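Local structure of [Ribosomal protein bS18]-alanine N-acetyltransferase (Escherichia coli O157:H7, 5ISV) at residues N42-L45 with K50-A53. The protein probably catalyses the transfer of an acetyl group from acetyl-CoA to the N-terminal alanine of ribosomal protein bS18. Residues are numbered along the deposited sequence; the frame is centred on the assembly and turned at random.
Sequences NFQL and KMAA
L45 pairs with both A52 and A53 in a classic beta bulge, set in the antiparallel hairpin of strands 43-47 and 50-60 of the GNAT-fold sheet. The short strand segments run at 111° to one another. The amide N of L45 gives a nearly straight bond to A53 O at 2.9 Å, reaching that oxygen from above its carbonyl plane. In return L45 O is gripped by two backbone nitrogens that lie in its own carbonyl plane: A52 N at 2.8 Å and A53 N, longer at 3.2 Å. The same A53 O also receives a CA-H...O contact from Q44.

On one face of the sheet, L45 CB lies 4.3 Å from A53 CB, and its CD2 branch reaches A52 CB; L80 of helix 80-94 touches both L45 and A52. A53 also lies close to V71, predicted to bind acetyl-CoA. Q44 and M51 meet on the other face, their side chains crossing at about a right angle. Q44 NE2 is hydrogen-bonded to S6 O, while M51 packs on helix 12-22. A bend at chi3 (-65°) turns the M51 methyl toward the amide, where CE sits 3.3 Å from Q44 OE1.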
loop_
_atom_site.group_PDB
_atom_site.type_symbol
_atom_site.label_atom_id
_atom_site.label_comp_id
_atom_site.label_asym_id
_atom_site.label_seq_id
_atom_site.Cartn_x
_atom_site.Cartn_y
_atom_site.Cartn_z
ATOM N N ASN A 42 -5.087 8.072 -0.670
ATOM C CA ASN A 42 -3.631 8.058 -0.670
ATOM C C ASN A 42 -3.113 8.810 0.569
ATOM O O ASN A 42 -3.649 9.840 0.936
ATOM C CB ASN A 42 -3.127 8.781 -1.932
ATOM C CG ASN A 42 -3.481 8.010 -3.203
ATOM O OD1 ASN A 42 -3.779 6.825 -3.127
ATOM N ND2 ASN A 42 -3.426 8.652 -4.350
ATOM N N PHE A 43 -2.033 8.299 1.121
ATOM C CA PHE A 43 -1.439 8.845 2.393
ATOM C C PHE A 43 0.054 9.031 2.228
ATOM O O PHE A 43 0.730 8.331 1.476
ATOM C CB PHE A 43 -1.709 7.880 3.569
ATOM C CG PHE A 43 -3.150 7.818 3.983
ATOM C CD1 PHE A 43 -3.780 8.927 4.572
ATOM C CD2 PHE A 43 -3.904 6.651 3.757
ATOM C CE1 PHE A 43 -5.093 8.893 4.952
ATOM C CE2 PHE A 43 -5.231 6.618 4.117
ATOM C CZ PHE A 43 -5.832 7.722 4.699
ATOM N N GLN A 44 0.582 9.971 3.052
ATOM C CA GLN A 44 2.023 10.214 3.140
ATOM C C GLN A 44 2.395 10.274 4.619
ATOM O O GLN A 44 1.533 10.557 5.458
ATOM C CB GLN A 44 2.371 11.543 2.478
ATOM C CG GLN A 44 1.658 12.754 3.109
ATOM C CD GLN A 44 2.168 14.087 2.618
ATOM O OE1 GLN A 44 3.367 14.298 2.539
ATOM N NE2 GLN A 44 1.261 14.985 2.267
ATOM N N LEU A 45 3.625 9.865 4.888
ATOM C CA LEU A 45 4.188 10.014 6.256
ATOM C C LEU A 45 5.379 10.937 6.120
ATOM O O LEU A 45 6.264 10.747 5.294
ATOM C CB LEU A 45 4.607 8.649 6.790
ATOM C CG LEU A 45 5.089 8.636 8.243
ATOM C CD1 LEU A 45 4.832 7.312 8.917
ATOM C CD2 LEU A 45 6.571 9.005 8.375
ATOM N N LYS A 50 10.077 16.336 6.228
ATOM C CA LYS A 50 10.367 15.781 4.911
ATOM C C LYS A 50 9.480 14.552 4.682
ATOM O O LYS A 50 9.298 13.699 5.580
ATOM C CB LYS A 50 11.834 15.338 4.850
ATOM C CG LYS A 50 12.818 16.448 5.190
ATOM C CD LYS A 50 12.754 17.546 4.156
ATOM C CE LYS A 50 13.793 18.607 4.468
ATOM N NZ LYS A 50 13.983 19.460 3.281
ATOM N N MET A 51 8.903 14.419 3.471
ATOM C CA MET A 51 8.176 13.190 3.192
ATOM C C MET A 51 9.123 12.003 3.278
ATOM O O MET A 51 10.204 12.041 2.698
ATOM C CB MET A 51 7.558 13.267 1.822
ATOM C CG MET A 51 6.573 12.101 1.590
ATOM S SD MET A 51 5.909 11.931 -0.088
ATOM C CE MET A 51 4.967 13.445 -0.218
ATOM N N ALA A 52 8.709 10.978 4.030
ATOM C CA ALA A 52 9.515 9.796 4.230
ATOM C C ALA A 52 8.933 8.506 3.609
ATOM O O ALA A 52 9.670 7.569 3.312
ATOM C CB ALA A 52 9.759 9.611 5.717
ATOM N N ALA A 53 7.617 8.474 3.435
ATOM C CA ALA A 53 6.948 7.292 2.848
ATOM C C ALA A 53 5.602 7.724 2.272
ATOM O O ALA A 53 5.038 8.739 2.642
ATOM C CB ALA A 53 6.781 6.221 3.914
#